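Local coordinates for protein ribose 5-phosphate isomerase (Trypanosoma cruzi, PDB 3M1P) that probably interconverts ribose 5-phosphate and ribulose 5-phosphate, at residues E136-V139 with R140-E143; D92-T95 with A96-R100; E42-Y46 with P47-S51. The protein carries 1 engineered substitution. All coordinates share one frame; numbering follows the deposited sequence.

Interaction 1: residues E136-V139 with R140-E143. With PO4 (phosphate ion), chain C.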
loop_
_atom_site.group_PDB
_atom_site.type_symbol
_atom_site.label_atom_id
_atom_site.label_comp_id
_atom_site.label_asym_id
_atom_site.label_seq_id
_atom_site.Cartn_x
_atom_site.Cartn_y
_atom_site.Cartn_z
ATOM N N GLU A 136 -5.382 -16.483 -23.635
ATOM C CA GLU A 136 -6.740 -16.995 -23.869
ATOM C C GLU A 136 -7.728 -16.702 -22.733
ATOM O O GLU A 136 -8.828 -16.207 -22.979
ATOM C CB GLU A 136 -6.695 -18.504 -24.191
ATOM C CG GLU A 136 -8.067 -19.140 -24.424
ATOM C CD GLU A 136 -7.997 -20.572 -24.945
ATOM O OE1 GLU A 136 -7.304 -21.413 -24.326
ATOM O OE2 GLU A 136 -8.656 -20.856 -25.974
ATOM N N ARG A 137 -7.327 -16.995 -21.498
ATOM C CA ARG A 137 -8.213 -16.820 -20.346
ATOM C C ARG A 137 -8.606 -15.361 -20.084
ATOM O O ARG A 137 -9.756 -15.093 -19.747
ATOM C CB ARG A 137 -7.652 -17.507 -19.091
ATOM C CG ARG A 137 -6.390 -16.889 -18.524
ATOM C CD ARG A 137 -5.702 -17.829 -17.557
ATOM N NE ARG A 137 -4.664 -17.134 -16.801
ATOM C CZ ARG A 137 -3.426 -16.927 -17.246
ATOM N NH1 ARG A 137 -3.064 -17.371 -18.442
ATOM N NH2 ARG A 137 -2.545 -16.272 -16.492
ATOM N N HIS A 138 -7.668 -14.428 -20.285
ATOM C CA HIS A 138 -7.939 -12.996 -20.095
ATOM C C HIS A 138 -8.882 -12.437 -21.153
ATOM O O HIS A 138 -9.783 -11.664 -20.824
ATOM C CB HIS A 138 -6.642 -12.178 -20.015
ATOM C CG HIS A 138 -5.642 -12.746 -19.059
ATOM N ND1 HIS A 138 -4.296 -12.824 -19.343
ATOM C CD2 HIS A 138 -5.801 -13.306 -17.838
ATOM C CE1 HIS A 138 -3.667 -13.392 -18.332
ATOM N NE2 HIS A 138 -4.559 -13.698 -17.406
ATOM N N VAL A 139 -8.681 -12.850 -22.405
ATOM C CA VAL A 139 -9.577 -12.493 -23.511
ATOM C C VAL A 139 -11.002 -12.965 -23.219
ATOM O O VAL A 139 -11.954 -12.178 -23.289
ATOM C CB VAL A 139 -9.074 -13.054 -24.880
ATOM C CG1 VAL A 139 -10.139 -12.877 -25.993
ATOM C CG2 VAL A 139 -7.755 -12.391 -25.278
ATOM N N ARG A 140 -11.143 -14.243 -22.875
ATOM C CA ARG A 140 -12.444 -14.790 -22.493
ATOM C C ARG A 140 -13.079 -13.972 -21.349
ATOM O O ARG A 140 -14.262 -13.633 -21.412
ATOM C CB ARG A 140 -12.326 -16.277 -22.120
ATOM C CG ARG A 140 -13.674 -16.934 -21.738
ATOM C CD ARG A 140 -13.525 -18.394 -21.312
ATOM N NE ARG A 140 -12.754 -18.567 -20.083
ATOM C CZ ARG A 140 -11.540 -19.111 -20.033
ATOM N NH1 ARG A 140 -10.960 -19.542 -21.149
ATOM N NH2 ARG A 140 -10.899 -19.221 -18.877
ATOM N N ARG A 141 -12.290 -13.625 -20.329
ATOM C CA ARG A 141 -12.833 -12.903 -19.164
ATOM C C ARG A 141 -13.227 -11.450 -19.482
ATOM O O ARG A 141 -14.276 -10.972 -19.045
ATOM C CB ARG A 141 -11.877 -12.987 -17.967
ATOM C CG ARG A 141 -11.845 -14.354 -17.316
ATOM C CD ARG A 141 -10.520 -14.600 -16.615
ATOM N NE ARG A 141 -10.373 -15.985 -16.157
ATOM C CZ ARG A 141 -9.231 -16.517 -15.722
ATOM N NH1 ARG A 141 -8.117 -15.793 -15.679
ATOM N NH2 ARG A 141 -9.194 -17.779 -15.332
ATOM N N ILE A 142 -12.387 -10.760 -20.245
ATOM C CA ILE A 142 -12.722 -9.431 -20.746
ATOM C C ILE A 142 -14.004 -9.465 -21.590
ATOM O O ILE A 142 -14.846 -8.577 -21.486
ATOM C CB ILE A 142 -11.530 -8.791 -21.533
ATOM C CG1 ILE A 142 -10.412 -8.405 -20.556
ATOM C CG2 ILE A 142 -12.003 -7.561 -22.316
ATOM C CD1 ILE A 142 -9.006 -8.414 -21.127
ATOM N N GLU A 143 -14.151 -10.502 -22.413
ATOM C CA GLU A 143 -15.360 -10.681 -23.218
ATOM C C GLU A 143 -16.590 -10.879 -22.328
ATOM O O GLU A 143 -17.665 -10.374 -22.635
ATOM C CB GLU A 143 -15.174 -11.831 -24.213
ATOM C CG GLU A 143 -16.384 -12.164 -25.103
ATOM C CD GLU A 143 -17.060 -10.955 -25.766
ATOM O OE1 GLU A 143 -16.364 -10.026 -26.248
ATOM O OE2 GLU A 143 -18.316 -10.955 -25.820
HETATM P P PO4 C . -4.777 -16.389 -13.292
HETATM O O1 PO4 C . -3.403 -16.309 -13.894
HETATM O O2 PO4 C . -5.722 -17.053 -14.259
HETATM O O3 PO4 C . -5.275 -15.002 -12.968
HETATM O O4 PO4 C . -4.720 -17.234 -12.036
#
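R137 and R141, one turn apart at the start of helix 136-150, form part of a site that holds a phosphate ion, probably from the crystallisation liquor, at a subunit interface. R137 gives the ion two bonds, NE to O2 at 2.8 Å and NH2 to O1 at 2.7 Å, with O2 at the edge of its guanidinium. R141 adds NH1 to the same O2 at 3.1 Å, a straighter bond at 167°, so that oxygen is gripped by both arginines. The two guanidinium planes are 86° apart: R141 lays a face over the aliphatic start of R137, its NH1 3.5 Å from R137 CG, while R137 reaches out edge-on. With chi1 at 68°, R137 CG sits between the backbone N and the carbonyl carbon, and from there the chain runs extended to NE. H138 NE2 lies over one face of the R137 guanidinium, offset toward its rim, and S133 holds the ring through ND1. R140 bends at chi3 and lays its guanidinium over R137 CA. Beneath these side chains the backbone is plain alpha helix, as in R141 N to R137 O at 3.0 Å. D45 of the second subunit pairs with R141 NE and R140 NE. H11 and R113 of that subunit also hydrogen-bond the ion, consistent with a sugar-phosphate pocket shared between two subunits.

Interaction 2: residues D92-T95 with A96-R100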
loop_
_atom_site.group_PDB
_atom_site.type_symbol
_atom_site.label_atom_id
_atom_site.label_comp_id
_atom_site.label_asym_id
_atom_site.label_seq_id
_atom_site.Cartn_x
_atom_site.Cartn_y
_atom_site.Cartn_z
ATOM N N ASP A 92 -0.059 0.791 -6.614
ATOM C CA ASP A 92 1.355 0.443 -6.679
ATOM C C ASP A 92 1.700 -0.078 -8.069
ATOM O O ASP A 92 0.862 -0.112 -8.953
ATOM C CB ASP A 92 1.722 -0.589 -5.588
ATOM C CG ASP A 92 1.202 -2.002 -5.895
ATOM O OD1 ASP A 92 0.207 -2.133 -6.645
ATOM O OD2 ASP A 92 1.801 -2.982 -5.376
ATOM N N HIS A 93 2.947 -0.486 -8.227
ATOM C CA HIS A 93 3.477 -0.982 -9.464
ATOM C C HIS A 93 2.790 -2.274 -9.913
ATOM O O HIS A 93 2.462 -2.433 -11.088
ATOM C CB HIS A 93 4.983 -1.207 -9.268
ATOM C CG HIS A 93 5.652 -1.826 -10.451
ATOM N ND1 HIS A 93 5.702 -3.185 -10.640
ATOM C CD2 HIS A 93 6.253 -1.269 -11.528
ATOM C CE1 HIS A 93 6.325 -3.446 -11.776
ATOM N NE2 HIS A 93 6.667 -2.300 -12.337
ATOM N N TYR A 94 2.583 -3.196 -8.972
ATOM C CA TYR A 94 1.964 -4.491 -9.262
ATOM C C TYR A 94 0.530 -4.405 -9.832
ATOM O O TYR A 94 0.241 -4.962 -10.889
ATOM C CB TYR A 94 2.006 -5.394 -8.017
ATOM C CG TYR A 94 1.446 -6.768 -8.279
ATOM C CD1 TYR A 94 2.247 -7.792 -8.796
ATOM C CD2 TYR A 94 0.113 -7.040 -8.027
ATOM C CE1 TYR A 94 1.714 -9.061 -9.058
ATOM C CE2 TYR A 94 -0.424 -8.295 -8.276
ATOM C CZ TYR A 94 0.378 -9.297 -8.780
ATOM O OH TYR A 94 -0.203 -10.519 -9.009
ATOM N N THR A 95 -0.369 -3.724 -9.130
ATOM C CA THR A 95 -1.736 -3.510 -9.648
ATOM C C THR A 95 -1.729 -2.763 -10.992
ATOM O O THR A 95 -2.536 -3.065 -11.862
ATOM C CB THR A 95 -2.587 -2.717 -8.664
ATOM O OG1 THR A 95 -1.849 -1.561 -8.244
ATOM C CG2 THR A 95 -2.955 -3.584 -7.448
ATOM N N ALA A 96 -0.820 -1.799 -11.163
ATOM C CA ALA A 96 -0.725 -1.054 -12.429
ATOM C C ALA A 96 -0.367 -1.992 -13.587
ATOM O O ALA A 96 -0.971 -1.938 -14.668
ATOM C CB ALA A 96 0.290 0.096 -12.318
ATOM N N ALA A 97 0.620 -2.853 -13.347
ATOM C CA ALA A 97 1.069 -3.801 -14.360
ATOM C C ALA A 97 -0.004 -4.839 -14.656
ATOM O O ALA A 97 -0.305 -5.100 -15.826
ATOM C CB ALA A 97 2.383 -4.476 -13.934
ATOM N N MET A 98 -0.595 -5.407 -13.609
ATOM C CA MET A 98 -1.562 -6.493 -13.766
ATOM C C MET A 98 -2.897 -6.049 -14.363
ATOM O O MET A 98 -3.579 -6.844 -15.030
ATOM C CB MET A 98 -1.793 -7.218 -12.439
ATOM C CG MET A 98 -0.562 -7.967 -11.913
ATOM S SD MET A 98 0.222 -9.086 -13.090
ATOM C CE MET A 98 -1.157 -10.125 -13.587
ATOM N N SER A 99 -3.261 -4.792 -14.115
ATOM C CA SER A 99 -4.448 -4.176 -14.724
ATOM C C SER A 99 -4.347 -4.171 -16.248
ATOM O O SER A 99 -5.352 -4.364 -16.958
ATOM C CB SER A 99 -4.653 -2.752 -14.208
ATOM O OG SER A 99 -3.702 -1.853 -14.746
ATOM N N ARG A 100 -3.122 -3.980 -16.732
ATOM C CA ARG A 100 -2.810 -4.085 -18.159
ATOM C C ARG A 100 -2.663 -5.550 -18.622
ATOM O O ARG A 100 -3.272 -5.949 -19.618
ATOM C CB ARG A 100 -1.547 -3.268 -18.493
ATOM C CG ARG A 100 -1.642 -1.774 -18.143
ATOM C CD ARG A 100 -2.546 -0.981 -19.111
ATOM N NE ARG A 100 -2.105 -1.162 -20.492
ATOM C CZ ARG A 100 -2.804 -1.782 -21.447
ATOM N NH1 ARG A 100 -4.039 -2.241 -21.215
ATOM N NH2 ARG A 100 -2.270 -1.918 -22.657
#
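Y94 and M98, one turn apart on helix 93-101, make an i to i+4 CH-pi contact in the beta-alpha-beta unit formed by strand 87-89, this helix and strand 107-111. M98 CB packs 3.4 Å from the carbonyl oxygen Y94 O, which also takes the backbone N-H of M98. CG then comes over one face of the Y94 ring, 3.7 Å from the centroid and 18° off the normal; its nearest ring atom is CZ, toward the hydroxyl end. The sulfur, M98 SD, follows at 4.7 Å from the centroid of the Y94 ring and meets it obliquely, a Met-aromatic contact of the modelled conformer. M98 was built in two conformations, so this sulfur contact is doubtful. With Y94 CG anti to the backbone N (chi1 -177°) the ring stands beside M98, and a roughly perpendicular chi2 presents its face. The Y94 side chain also packs on E122 of the third subunit and T114 of the second. On the neighbouring face of the helix, T95 and S99 pack against I73 of the second subunit, and S99 OG bonds to A96 O at 2.7 Å from above the carbonyl plane. At the helix start D92 is the N-cap. Its OD1 accepts twice from T95: the backbone N at 3.0 Å, from the syn side and 35° out of the carboxylate plane, and OG1 at 2.7 Å, nearly in line with the C-O bond.

Interaction 3: residues E42-Y46 with P47-S51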
loop_
_atom_site.group_PDB
_atom_site.type_symbol
_atom_site.label_atom_id
_atom_site.label_comp_id
_atom_site.label_asym_id
_atom_site.label_seq_id
_atom_site.Cartn_x
_atom_site.Cartn_y
_atom_site.Cartn_z
ATOM N N GLU A 42 -10.868 25.230 -8.356
ATOM C CA GLU A 42 -12.269 25.233 -7.941
ATOM C C GLU A 42 -12.822 23.824 -7.665
ATOM O O GLU A 42 -12.457 22.852 -8.350
ATOM C CB GLU A 42 -13.126 25.931 -9.008
ATOM C CG GLU A 42 -13.026 25.313 -10.424
ATOM C CD GLU A 42 -14.104 25.821 -11.384
ATOM O OE1 GLU A 42 -14.102 27.037 -11.700
ATOM O OE2 GLU A 42 -14.943 25.002 -11.832
ATOM N N SER A 43 -13.697 23.734 -6.660
ATOM C CA SER A 43 -14.377 22.489 -6.309
ATOM C C SER A 43 -15.235 21.964 -7.473
ATOM O O SER A 43 -16.035 22.702 -8.059
ATOM C CB SER A 43 -15.236 22.681 -5.054
ATOM O OG SER A 43 -15.703 21.443 -4.546
ATOM N N VAL A 44 -15.038 20.690 -7.806
ATOM C CA VAL A 44 -15.785 20.022 -8.866
ATOM C C VAL A 44 -16.324 18.669 -8.375
ATOM O O VAL A 44 -16.018 18.239 -7.258
ATOM C CB VAL A 44 -14.927 19.836 -10.153
ATOM C CG1 VAL A 44 -14.692 21.180 -10.857
ATOM C CG2 VAL A 44 -13.614 19.159 -9.840
ATOM N N ASP A 45 -17.143 18.021 -9.201
ATOM C CA ASP A 45 -17.672 16.697 -8.894
ATOM C C ASP A 45 -16.953 15.690 -9.777
ATOM O O ASP A 45 -16.995 15.794 -11.008
ATOM C CB ASP A 45 -19.181 16.624 -9.163
ATOM C CG ASP A 45 -20.003 17.519 -8.245
ATOM O OD1 ASP A 45 -19.508 17.960 -7.183
ATOM O OD2 ASP A 45 -21.176 17.772 -8.589
ATOM N N TYR A 46 -16.307 14.706 -9.145
ATOM C CA TYR A 46 -15.487 13.718 -9.877
ATOM C C TYR A 46 -16.205 12.983 -11.032
ATOM O O TYR A 46 -15.589 12.761 -12.071
ATOM C CB TYR A 46 -14.799 12.719 -8.910
ATOM C CG TYR A 46 -15.756 11.834 -8.154
ATOM C CD1 TYR A 46 -16.201 10.630 -8.698
ATOM C CD2 TYR A 46 -16.242 12.209 -6.893
ATOM C CE1 TYR A 46 -17.117 9.825 -8.007
ATOM C CE2 TYR A 46 -17.144 11.405 -6.198
ATOM C CZ TYR A 46 -17.574 10.214 -6.764
ATOM O OH TYR A 46 -18.462 9.417 -6.087
ATOM N N PRO A 47 -17.501 12.606 -10.870
ATOM C CA PRO A 47 -18.150 11.864 -11.963
ATOM C C PRO A 47 -18.160 12.584 -13.319
ATOM O O PRO A 47 -18.080 11.920 -14.344
ATOM C CB PRO A 47 -19.577 11.676 -11.455
ATOM C CG PRO A 47 -19.448 11.719 -9.976
ATOM C CD PRO A 47 -18.437 12.797 -9.745
ATOM N N ASP A 48 -18.231 13.920 -13.302
ATOM C CA ASP A 48 -18.237 14.761 -14.513
ATOM C C ASP A 48 -16.945 14.645 -15.319
ATOM O O ASP A 48 -16.966 14.629 -16.549
ATOM C CB ASP A 48 -18.458 16.245 -14.153
ATOM C CG ASP A 48 -19.818 16.512 -13.531
ATOM O OD1 ASP A 48 -20.801 15.801 -13.855
ATOM O OD2 ASP A 48 -19.903 17.449 -12.705
ATOM N N PHE A 49 -15.816 14.579 -14.622
ATOM C CA PHE A 49 -14.533 14.434 -15.310
ATOM C C PHE A 49 -14.187 12.977 -15.591
ATOM O O PHE A 49 -13.566 12.675 -16.602
ATOM C CB PHE A 49 -13.433 15.165 -14.557
ATOM C CG PHE A 49 -13.539 16.660 -14.663
ATOM C CD1 PHE A 49 -12.966 17.333 -15.740
ATOM C CD2 PHE A 49 -14.233 17.392 -13.702
ATOM C CE1 PHE A 49 -13.069 18.722 -15.852
ATOM C CE2 PHE A 49 -14.344 18.782 -13.799
ATOM C CZ PHE A 49 -13.756 19.450 -14.875
ATOM N N ALA A 50 -14.611 12.074 -14.708
ATOM C CA ALA A 50 -14.529 10.643 -14.999
ATOM C C ALA A 50 -15.280 10.357 -16.301
ATOM O O ALA A 50 -14.743 9.712 -17.204
ATOM C CB ALA A 50 -15.096 9.818 -13.852
ATOM N N SER A 51 -16.518 10.852 -16.383
ATOM C CA SER A 51 -17.368 10.698 -17.574
ATOM C C SER A 51 -16.679 11.289 -18.797
ATOM O O SER A 51 -16.596 10.648 -19.838
ATOM C CB SER A 51 -18.716 11.395 -17.359
ATOM O OG SER A 51 -19.535 11.276 -18.512
HETATM O O HOH W 1 -18.132 19.025 -11.586
#
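Y46 and P47 make the tight half of this turn, where the loop after strand 31-35 runs into helix 46-58. P47 CD sits over one face of the Y46 ring, 3.4 Å from its centroid and 20° off the normal, a CH-pi contact between chain neighbours. It is possible because Y46 CG lies between its backbone N and carbonyl carbon (chi1 65°), which brings the ring face under P47 CD. Y46 O then takes A50 N at 2.9 Å in a nearly straight bond, while its bond from F49 N is weak. P47, having no N-H, suits a first helical turn, where an amide would find no carbonyl a turn behind it. D45 O accepts D48 N at 3.2 Å, the donor standing well above the carbonyl plane.

The other side, which faces the second subunit, is packed less closely and includes a bridging water. V44 meets the F49 ring obliquely, CG1 to CE2 at 3.8 Å, and the two side chains cross at about a right angle. The water joins D45 to D48, accepting from D45 N at 2.8 Å and donating to D48 OD2 at 2.6 Å. The carboxylate oxygens D45 OD2 and D48 OD2 come within 4.3 Å of each other. K144 of the second subunit pairs with both and, together with R140 of that subunit on D45, probably offsets their like charge. This is a proline-containing first helical turn, with its acidic side chains turned to a basic helix across the subunit interface.

From the N terminus, interaction 3 comes first and turns the loop after strand 31-35 into helix 46-58. Interaction 2 follows at the start of helix 93-101, between the strands 87-89 and 107-111 of the parallel sheet, and interaction 1 opens the last helix, 136-150. Each is local, made within a helix start or a loop-helix junction; they lie in series and neither nest nor cross. The centres of 1 and 2 are about 17 Å apart, those of 1 and 3 about 32 Å, on opposite sides of the chain's centre. What joins 1 to 3 is the assembly: the acidic start of helix 46-58 meets the basic start of helix 136-150 of the second subunit, which interaction 2 touches too.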